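Local coordinates for uncharacterized protein (Bacteroides ovatus, PDB 4IRT) that is of unknown function but folds as a beta-propeller with BNR-like repeats and is probably related to the neuraminidases, at residues A[44-49]-A[74-79]; A[99-104]-A[161-166]; A[328-333]-A[352-357]. All blocks are in the same frame, centred on the assembly; numbering follows the deposited sequence. Where two conformers were deposited one is given.

Contact 1: residues A[44-49]-A[74-79]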
loop_
_atom_site.group_PDB
_atom_site.type_symbol
_atom_site.label_atom_id
_atom_site.label_comp_id
_atom_site.label_asym_id
_atom_site.label_seq_id
_atom_site.Cartn_x
_atom_site.Cartn_y
_atom_site.Cartn_z
ATOM N N GLY A 44 -3.878 -11.071 19.198
ATOM C CA GLY A 44 -3.312 -11.559 17.972
ATOM C C GLY A 44 -4.287 -12.156 16.981
ATOM O O GLY A 44 -3.856 -12.677 15.947
ATOM N N TYR A 45 -5.584 -12.075 17.274
ATOM C CA TYR A 45 -6.588 -12.611 16.381
ATOM C C TYR A 45 -6.912 -11.631 15.262
ATOM O O TYR A 45 -7.028 -10.425 15.469
ATOM C CB TYR A 45 -7.872 -13.002 17.122
ATOM C CG TYR A 45 -7.763 -14.283 17.914
ATOM C CD1 TYR A 45 -7.171 -14.292 19.168
ATOM C CD2 TYR A 45 -8.240 -15.484 17.411
ATOM C CE1 TYR A 45 -7.064 -15.463 19.913
ATOM C CE2 TYR A 45 -8.127 -16.659 18.140
ATOM C CZ TYR A 45 -7.539 -16.636 19.388
ATOM O OH TYR A 45 -7.407 -17.790 20.126
ATOM N N LEU A 46 -7.103 -12.183 14.069
ATOM C CA LEU A 46 -7.566 -11.429 12.931
ATOM C C LEU A 46 -9.028 -11.147 13.163
ATOM O O LEU A 46 -9.812 -12.090 13.331
ATOM C CB LEU A 46 -7.414 -12.288 11.664
ATOM C CG LEU A 46 -8.199 -11.884 10.425
ATOM C CD1 LEU A 46 -7.767 -10.512 9.963
ATOM C CD2 LEU A 46 -7.980 -12.887 9.317
ATOM N N VAL A 47 -9.380 -9.868 13.173
ATOM C CA VAL A 47 -10.739 -9.410 13.286
ATOM C C VAL A 47 -11.149 -8.832 11.926
ATOM O O VAL A 47 -10.378 -8.091 11.298
ATOM C CB VAL A 47 -10.831 -8.302 14.356
ATOM C CG1 VAL A 47 -12.219 -7.691 14.405
ATOM C CG2 VAL A 47 -10.440 -8.863 15.714
ATOM N N LEU A 48 -12.366 -9.156 11.479
ATOM C CA LEU A 48 -12.976 -8.517 10.302
ATOM C C LEU A 48 -14.220 -7.759 10.759
ATOM O O LEU A 48 -14.947 -8.222 11.643
ATOM C CB LEU A 48 -13.357 -9.560 9.251
ATOM C CG LEU A 48 -12.265 -10.454 8.684
ATOM C CD1 LEU A 48 -12.843 -11.355 7.623
ATOM C CD2 LEU A 48 -11.112 -9.647 8.100
ATOM N N GLY A 49 -14.441 -6.582 10.187
ATOM C CA GLY A 49 -15.588 -5.782 10.506
ATOM C C GLY A 49 -16.220 -5.140 9.293
ATOM O O GLY A 49 -15.598 -5.012 8.255
ATOM N N ASN A 74 4.072 -8.893 9.286
ATOM C CA ASN A 74 3.083 -9.956 9.141
ATOM C C ASN A 74 1.622 -9.438 8.982
ATOM O O ASN A 74 0.672 -9.912 9.629
ATOM C CB ASN A 74 3.197 -10.925 10.313
ATOM C CG ASN A 74 4.444 -11.788 10.252
ATOM O OD1 ASN A 74 5.558 -11.292 10.005
ATOM N ND2 ASN A 74 4.273 -13.081 10.499
ATOM N N ILE A 75 1.479 -8.468 8.083
ATOM C CA ILE A 75 0.230 -7.722 7.919
ATOM C C ILE A 75 -0.924 -8.516 7.313
ATOM O O ILE A 75 -0.735 -9.600 6.746
ATOM C CB ILE A 75 0.473 -6.461 7.070
ATOM C CG1 ILE A 75 0.951 -6.844 5.654
ATOM C CG2 ILE A 75 1.490 -5.578 7.768
ATOM C CD1 ILE A 75 -0.125 -6.735 4.623
ATOM N N ILE A 76 -2.099 -7.930 7.417
ATOM C CA ILE A 76 -3.324 -8.406 6.794
ATOM C C ILE A 76 -3.636 -7.482 5.604
ATOM O O ILE A 76 -3.729 -6.237 5.757
ATOM C CB ILE A 76 -4.517 -8.275 7.759
ATOM C CG1 ILE A 76 -4.303 -9.056 9.060
ATOM C CG2 ILE A 76 -5.826 -8.702 7.071
ATOM C CD1 ILE A 76 -5.002 -8.404 10.248
ATOM N N SER A 77 -3.851 -8.078 4.443
ATOM C CA SER A 77 -4.429 -7.381 3.304
ATOM C C SER A 77 -5.744 -8.053 2.906
ATOM O O SER A 77 -5.827 -9.297 2.806
ATOM C CB SER A 77 -3.476 -7.421 2.102
ATOM O OG SER A 77 -2.375 -6.526 2.226
HETATM N N MSE A 78 -6.752 -7.225 2.634
HETATM C CA MSE A 78 -8.080 -7.681 2.226
HETATM C C MSE A 78 -8.580 -6.972 0.986
HETATM O O MSE A 78 -8.048 -5.916 0.570
HETATM C CB MSE A 78 -9.065 -7.481 3.375
HETATM C CG MSE A 78 -9.670 -6.100 3.388
HETATM SE SE MSE A 78 -10.643 -5.567 5.001
HETATM C CE MSE A 78 -11.882 -7.012 5.095
HETATM N N MSE A 79 -9.620 -7.551 0.377
HETATM C CA MSE A 79 -10.273 -6.981 -0.803
HETATM C C MSE A 79 -11.590 -7.673 -1.014
HETATM O O MSE A 79 -11.776 -8.794 -0.560
HETATM C CB MSE A 79 -9.389 -7.191 -2.039
HETATM C CG MSE A 79 -9.890 -6.589 -3.351
HETATM SE SE MSE A 79 -10.297 -4.681 -3.267
HETATM C CE MSE A 79 -8.656 -4.003 -2.510
#

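Contact 2: residues A[99-104]-A[161-166]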
loop_
_atom_site.group_PDB
_atom_site.type_symbol
_atom_site.label_atom_id
_atom_site.label_comp_id
_atom_site.label_asym_id
_atom_site.label_seq_id
_atom_site.Cartn_x
_atom_site.Cartn_y
_atom_site.Cartn_z
ATOM N N TYR A 99 -4.375 -17.657 3.198
ATOM C CA TYR A 99 -5.389 -17.075 2.331
ATOM C C TYR A 99 -6.753 -17.725 2.604
ATOM O O TYR A 99 -6.879 -18.969 2.589
ATOM C CB TYR A 99 -4.995 -17.274 0.858
ATOM C CG TYR A 99 -6.109 -16.995 -0.103
ATOM C CD1 TYR A 99 -6.748 -15.755 -0.122
ATOM C CD2 TYR A 99 -6.550 -17.972 -0.987
ATOM C CE1 TYR A 99 -7.781 -15.496 -1.012
ATOM C CE2 TYR A 99 -7.570 -17.726 -1.880
ATOM C CZ TYR A 99 -8.198 -16.496 -1.886
ATOM O OH TYR A 99 -9.209 -16.251 -2.776
ATOM N N CYS A 100 -7.749 -16.883 2.859
ATOM C CA CYS A 100 -9.113 -17.307 3.135
ATOM C C CYS A 100 -10.079 -16.431 2.388
ATOM O O CYS A 100 -9.735 -15.294 1.966
ATOM C CB CYS A 100 -9.441 -17.105 4.598
ATOM S SG CYS A 100 -8.384 -18.073 5.644
ATOM N N ARG A 101 -11.324 -16.912 2.314
ATOM C CA ARG A 101 -12.410 -16.160 1.677
ATOM C C ARG A 101 -13.643 -16.273 2.538
ATOM O O ARG A 101 -13.823 -17.263 3.241
ATOM C CB ARG A 101 -12.774 -16.732 0.305
ATOM C CG ARG A 101 -11.889 -16.322 -0.860
ATOM C CD ARG A 101 -12.536 -16.710 -2.188
ATOM N NE ARG A 101 -12.781 -18.152 -2.341
ATOM C CZ ARG A 101 -12.038 -19.009 -3.054
ATOM N NH1 ARG A 101 -10.944 -18.625 -3.699
ATOM N NH2 ARG A 101 -12.398 -20.283 -3.116
ATOM N N SER A 102 -14.500 -15.250 2.469
ATOM C CA SER A 102 -15.844 -15.274 3.055
ATOM C C SER A 102 -16.552 -16.550 2.697
ATOM O O SER A 102 -16.456 -17.020 1.552
ATOM C CB SER A 102 -16.701 -14.140 2.474
ATOM O OG SER A 102 -16.276 -12.888 2.896
ATOM N N ILE A 103 -17.337 -17.088 3.631
ATOM C CA ILE A 103 -18.151 -18.278 3.337
ATOM C C ILE A 103 -19.364 -17.939 2.456
ATOM O O ILE A 103 -19.950 -18.818 1.859
ATOM C CB ILE A 103 -18.637 -18.991 4.622
ATOM C CG1 ILE A 103 -19.604 -18.124 5.429
ATOM C CG2 ILE A 103 -17.453 -19.412 5.497
ATOM C CD1 ILE A 103 -20.190 -18.877 6.622
ATOM N N ALA A 104 -19.722 -16.659 2.380
ATOM C CA ALA A 104 -20.872 -16.192 1.620
ATOM C C ALA A 104 -20.662 -14.704 1.305
ATOM O O ALA A 104 -19.829 -14.060 1.952
ATOM C CB ALA A 104 -22.158 -16.376 2.439
ATOM N N HIS A 161 -14.257 -18.852 -10.483
ATOM C CA HIS A 161 -13.866 -18.859 -9.073
ATOM C C HIS A 161 -12.517 -19.543 -8.849
ATOM O O HIS A 161 -12.393 -20.389 -7.989
ATOM C CB HIS A 161 -14.960 -19.458 -8.201
ATOM C CG HIS A 161 -16.260 -18.728 -8.316
ATOM N ND1 HIS A 161 -17.205 -19.038 -9.273
ATOM C CD2 HIS A 161 -16.754 -17.671 -7.629
ATOM C CE1 HIS A 161 -18.238 -18.222 -9.150
ATOM N NE2 HIS A 161 -17.991 -17.388 -8.155
ATOM N N LYS A 162 -11.511 -19.161 -9.630
ATOM C CA LYS A 162 -10.172 -19.703 -9.425
ATOM C C LYS A 162 -9.079 -18.715 -9.781
ATOM O O LYS A 162 -9.297 -17.747 -10.511
ATOM C CB LYS A 162 -9.973 -21.026 -10.177
ATOM C CG LYS A 162 -9.624 -20.912 -11.650
ATOM C CD LYS A 162 -9.609 -22.292 -12.302
ATOM C CE LYS A 162 -10.952 -23.002 -12.175
ATOM N NZ LYS A 162 -11.091 -24.143 -13.124
ATOM N N TRP A 163 -7.906 -18.979 -9.221
ATOM C CA TRP A 163 -6.727 -18.156 -9.398
ATOM C C TRP A 163 -5.849 -18.781 -10.443
ATOM O O TRP A 163 -5.702 -20.001 -10.457
ATOM C CB TRP A 163 -5.924 -18.098 -8.103
ATOM C CG TRP A 163 -6.569 -17.293 -7.044
ATOM C CD1 TRP A 163 -7.359 -17.752 -6.048
ATOM C CD2 TRP A 163 -6.468 -15.880 -6.866
ATOM N NE1 TRP A 163 -7.773 -16.713 -5.250
ATOM C CE2 TRP A 163 -7.240 -15.548 -5.733
ATOM C CE3 TRP A 163 -5.813 -14.863 -7.564
ATOM C CZ2 TRP A 163 -7.367 -14.220 -5.257
ATOM C CZ3 TRP A 163 -5.916 -13.546 -7.107
ATOM C CH2 TRP A 163 -6.708 -13.228 -5.964
ATOM N N THR A 164 -5.259 -17.938 -11.288
ATOM C CA THR A 164 -4.218 -18.378 -12.199
ATOM C C THR A 164 -3.045 -17.415 -12.187
ATOM O O THR A 164 -3.186 -16.221 -11.905
ATOM C CB THR A 164 -4.745 -18.488 -13.635
ATOM O OG1 THR A 164 -5.339 -17.242 -14.005
ATOM C CG2 THR A 164 -5.776 -19.611 -13.731
ATOM N N ARG A 165 -1.870 -17.943 -12.481
ATOM C CA ARG A 165 -0.674 -17.129 -12.533
ATOM C C ARG A 165 -0.742 -16.177 -13.739
ATOM O O ARG A 165 -1.066 -16.605 -14.844
ATOM C CB ARG A 165 0.558 -18.026 -12.628
ATOM C CG ARG A 165 1.869 -17.268 -12.607
ATOM C CD ARG A 165 2.228 -16.788 -11.210
ATOM N NE ARG A 165 2.964 -17.842 -10.499
ATOM C CZ ARG A 165 2.559 -18.492 -9.412
ATOM N NH1 ARG A 165 1.400 -18.252 -8.854
ATOM N NH2 ARG A 165 3.339 -19.416 -8.886
ATOM N N VAL A 166 -0.413 -14.913 -13.526
ATOM C CA VAL A 166 -0.304 -13.918 -14.610
ATOM C C VAL A 166 1.145 -13.693 -15.001
ATOM O O VAL A 166 1.503 -13.767 -16.188
ATOM C CB VAL A 166 -0.962 -12.584 -14.225
ATOM C CG1 VAL A 166 -0.769 -11.548 -15.329
ATOM C CG2 VAL A 166 -2.448 -12.810 -13.947
#

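Contact 3: residues A[328-333]-A[352-357]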
loop_
_atom_site.group_PDB
_atom_site.type_symbol
_atom_site.label_atom_id
_atom_site.label_comp_id
_atom_site.label_asym_id
_atom_site.label_seq_id
_atom_site.Cartn_x
_atom_site.Cartn_y
_atom_site.Cartn_z
ATOM N N TYR A 328 -2.103 14.472 0.159
ATOM C CA TYR A 328 -0.891 13.713 0.478
ATOM C C TYR A 328 -0.837 13.487 1.986
ATOM O O TYR A 328 -0.694 14.426 2.776
ATOM C CB TYR A 328 0.294 14.533 -0.003
ATOM C CG TYR A 328 1.646 13.847 -0.082
ATOM C CD1 TYR A 328 2.377 13.574 1.068
ATOM C CD2 TYR A 328 2.227 13.545 -1.325
ATOM C CE1 TYR A 328 3.606 12.986 1.002
ATOM C CE2 TYR A 328 3.467 12.949 -1.398
ATOM C CZ TYR A 328 4.140 12.664 -0.231
ATOM O OH TYR A 328 5.398 12.110 -0.317
ATOM N N ILE A 329 -0.978 12.221 2.387
ATOM C CA ILE A 329 -1.131 11.841 3.779
ATOM C C ILE A 329 0.193 11.296 4.342
ATOM O O ILE A 329 0.863 10.460 3.699
ATOM C CB ILE A 329 -2.245 10.803 3.955
ATOM C CG1 ILE A 329 -3.541 11.254 3.276
ATOM C CG2 ILE A 329 -2.493 10.550 5.432
ATOM C CD1 ILE A 329 -4.125 12.540 3.842
ATOM N N PHE A 330 0.606 11.839 5.485
ATOM C CA PHE A 330 1.857 11.493 6.099
ATOM C C PHE A 330 1.817 11.601 7.633
ATOM O O PHE A 330 0.773 11.839 8.216
ATOM C CB PHE A 330 2.976 12.337 5.507
ATOM C CG PHE A 330 2.950 13.784 5.892
ATOM C CD1 PHE A 330 2.109 14.686 5.242
ATOM C CD2 PHE A 330 3.839 14.282 6.851
ATOM C CE1 PHE A 330 2.156 16.038 5.538
ATOM C CE2 PHE A 330 3.855 15.625 7.169
ATOM C CZ PHE A 330 2.996 16.505 6.526
ATOM N N ARG A 331 2.959 11.347 8.251
ATOM C CA ARG A 331 3.103 11.477 9.707
ATOM C C ARG A 331 4.550 11.828 9.954
ATOM O O ARG A 331 5.451 11.165 9.427
ATOM C CB ARG A 331 2.678 10.168 10.366
ATOM C CG ARG A 331 2.969 10.010 11.865
ATOM C CD ARG A 331 4.373 9.515 12.151
ATOM N NE ARG A 331 4.548 8.158 11.673
ATOM C CZ ARG A 331 5.709 7.525 11.542
ATOM N NH1 ARG A 331 6.877 8.114 11.815
ATOM N NH2 ARG A 331 5.691 6.269 11.151
ATOM N N ASP A 332 4.788 12.822 10.804
ATOM C CA ASP A 332 6.138 13.374 10.982
ATOM C C ASP A 332 6.375 13.721 12.449
ATOM O O ASP A 332 5.584 14.442 13.058
ATOM C CB ASP A 332 6.272 14.611 10.073
ATOM C CG ASP A 332 7.725 15.112 9.891
ATOM O OD1 ASP A 332 8.599 14.936 10.774
ATOM O OD2 ASP A 332 7.948 15.769 8.835
ATOM N N GLU A 333 7.476 13.222 13.009
ATOM C CA GLU A 333 7.913 13.644 14.354
ATOM C C GLU A 333 7.991 15.163 14.518
ATOM O O GLU A 333 7.711 15.693 15.611
ATOM C CB GLU A 333 9.278 13.065 14.711
ATOM C CG GLU A 333 9.212 11.641 15.230
ATOM C CD GLU A 333 10.513 11.178 15.891
ATOM O OE1 GLU A 333 11.418 12.016 16.142
ATOM O OE2 GLU A 333 10.620 9.961 16.143
ATOM N N TRP A 352 2.186 23.655 -1.272
ATOM C CA TRP A 352 1.544 22.566 -0.550
ATOM C C TRP A 352 1.161 23.084 0.826
ATOM O O TRP A 352 2.040 23.502 1.572
ATOM C CB TRP A 352 2.539 21.411 -0.439
ATOM C CG TRP A 352 2.846 20.798 -1.771
ATOM C CD1 TRP A 352 3.788 21.209 -2.657
ATOM C CD2 TRP A 352 2.199 19.659 -2.366
ATOM N NE1 TRP A 352 3.746 20.422 -3.784
ATOM C CE2 TRP A 352 2.801 19.445 -3.617
ATOM C CE3 TRP A 352 1.162 18.812 -1.962
ATOM C CZ2 TRP A 352 2.398 18.428 -4.481
ATOM C CZ3 TRP A 352 0.772 17.798 -2.800
ATOM C CH2 TRP A 352 1.391 17.606 -4.055
ATOM N N THR A 353 -0.134 23.097 1.156
ATOM C CA THR A 353 -0.597 23.535 2.467
ATOM C C THR A 353 -0.724 22.322 3.400
ATOM O O THR A 353 -1.261 21.276 3.000
ATOM C CB THR A 353 -1.925 24.288 2.367
ATOM O OG1 THR A 353 -2.950 23.396 1.943
ATOM C CG2 THR A 353 -1.816 25.450 1.387
ATOM N N ILE A 354 -0.205 22.458 4.615
ATOM C CA ILE A 354 -0.138 21.342 5.550
ATOM C C ILE A 354 -1.129 21.564 6.648
ATOM O O ILE A 354 -1.211 22.650 7.197
ATOM C CB ILE A 354 1.235 21.214 6.230
ATOM C CG1 ILE A 354 2.355 21.429 5.234
ATOM C CG2 ILE A 354 1.361 19.864 6.933
ATOM C CD1 ILE A 354 2.319 20.448 4.105
ATOM N N THR A 355 -1.847 20.501 6.983
ATOM C CA THR A 355 -2.738 20.508 8.124
ATOM C C THR A 355 -2.564 19.185 8.884
ATOM O O THR A 355 -2.043 18.207 8.342
ATOM C CB THR A 355 -4.206 20.661 7.712
ATOM O OG1 THR A 355 -4.575 19.636 6.776
ATOM C CG2 THR A 355 -4.496 22.050 7.101
ATOM N N ASP A 356 -2.996 19.178 10.138
ATOM C CA ASP A 356 -3.013 17.958 10.921
ATOM C C ASP A 356 -4.440 17.459 10.982
ATOM O O ASP A 356 -5.353 18.240 11.253
ATOM C CB ASP A 356 -2.474 18.235 12.336
ATOM C CG ASP A 356 -1.001 18.619 12.336
ATOM O OD1 ASP A 356 -0.209 18.060 11.529
ATOM O OD2 ASP A 356 -0.616 19.523 13.123
ATOM N N LEU A 357 -4.623 16.173 10.749
ATOM C CA LEU A 357 -5.948 15.560 10.758
ATOM C C LEU A 357 -6.312 14.986 12.139
ATOM O O LEU A 357 -7.486 14.773 12.403
ATOM C CB LEU A 357 -6.060 14.478 9.690
ATOM C CG LEU A 357 -5.661 14.862 8.275
ATOM C CD1 LEU A 357 -5.922 13.736 7.304
ATOM C CD2 LEU A 357 -6.383 16.109 7.822
#

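Contact 1: residues A[44-49]-A[74-79]
Leu46, with CG opposite its backbone N (chi1 162°), and Ile76, with CG1 opposite its carbonyl carbon (chi1 -59°), bring their side-chain ends together between neighbouring blades of a beta-propeller. Segment 44-49 belongs to the third strand of one blade and 74-79 to the first strand of the next. No hydrogen bond joins them, and the backbones stand 8.0 Å apart even at the CA atoms of Leu46 and Ile76; the two segments meet through apolar side chains alone. Such side chains suit the place because they fill space without burying polar groups, and the branched ends of the leucines and Ile76 add bulk. Beside this pair Leu48 and Met78, a selenomethionine, run past each other in opposite senses, the flexible chain of Met78 reaching far enough to bring CE within 4.1 Å of Leu48 CD2. Ser38 of strand 34-40 touches Leu48, Ile76 and Met78, while Phe90 of strand 86-90 packs on both Leu46 and Ile76. Leu46 CD1 lies 3.9 Å from both CG1 and CG2 of Ile76, and tighter than ordinary van der Waals contact, at 3.5 Å, from Ile76 CD1.

Contact 2: residues A[99-104]-A[161-166]
Trp163 and Tyr99 meet through a hydrogen bond in which the indole NE1 donates to the phenol OH at 2.9 Å, with an N-H...O angle of 157°. The oxygen lies almost exactly in the indole plane, so the bond helps to fix how the indole is turned. Tyr99 holds CG anti to its backbone N (chi1 167°), which sends the phenol out to the indole. Both rings bring carbon along: Tyr99 CZ is 4.1 Å from Trp163 CE2, and the ring planes are nearly perpendicular, at 85°. A second donor reaches the same oxygen from within segment 99-104, Arg101 NH1 lying 3.1 Å from Tyr99 OH. This bond is more bent, the oxygen is tilted out of the guanidinium plane, and Arg101 was modelled in two conformers, so it is the less certain. Arg101 NH1 also comes 4.0 Å from Trp163 NE1, the indole nitrogen lying at the guanidinium's edge and the two planes only slightly inclined. His87 ND1 is a further hydrogen-bonding partner of Tyr99 OH, leaving this buried hydroxyl amply satisfied. Tyrosine and tryptophan suit the site because each joins a broad apolar surface to one polar atom. A phenylalanine in place of Tyr99 would probably leave Trp163 NE1 and His87 ND1 without this shared partner and the indole freer to turn. In the next shell, Met116 touches both Tyr99 and Trp163, the ring of Tyr156 meets the indole, and Leu137 and Phe139 pack against it. His161 and Lys162 form a G1 beta bulge opposite strand 151-157, just where Trp163's strand begins. The contact thus links strands 99-101 and 162-167, each at the outer edge of its antiparallel sheet, across the boundary between two consecutive propeller blades.

Contact 3: residues A[328-333]-A[352-357]
The Phe330 ring presents its edge to Ile354, whose CG2 methyl lies near the ring plane, 3.8 Å from CZ. Elsewhere on the ring's rim are the carbonyl O of Tyr328 and CB of Asp332, both in plane, and the ring of Tyr280 meets it at an inclination of about 55°. The first torsion of Phe330 (chi1 71°) sets CG between the backbone N and the carbonyl carbon, and the long side chain then swings its far end over to Ile354, crossing it at about a right angle. The indole of Trp352 is the other flat group: its CZ3 corner comes obliquely to within 4.3 Å of Tyr328 CB. The phenol end of Tyr328 is engaged elsewhere, its OH bonded to the carbonyl O of Arg281. On the other face of the sheet Ile329 CD1 meets Leu357 CD1 at 4.1 Å, and Leu382 of strand 381-385 touches both residues. Large apolar side chains suit the place, since they must span a gap of 9.2 Å between the CA atoms of Tyr328 and Ile354. On the Phe330 face the strand between, 340-344, offers small residues, consistent with the close approach: Phe330 rests on Ser340, Ile354 on Ala342 and Trp352 on Ala344. The contact is therefore internal to one four-stranded propeller blade, joining its second strand, 325-330, to its fourth, 353-356, at one edge of the sheet.

How the contacts relate
The contacts follow one another along the chain, each closing before the next opens, and sample two levels of the propeller. Contacts 1 and 2 lie between consecutive blades and share the sheet 76-101: its first strand faces the preceding blade in contact 1, and its last strand faces the following blade in contact 2. Their centres are 16 Å apart. Contact 3 binds strands within a single blade much later in the chain, with its centre 26 Å from that of contact 1, and 37 Å from that of contact 2, which lies on the opposite side of the chain's centre. Together they illustrate how packing within blades and between them builds the closed ring.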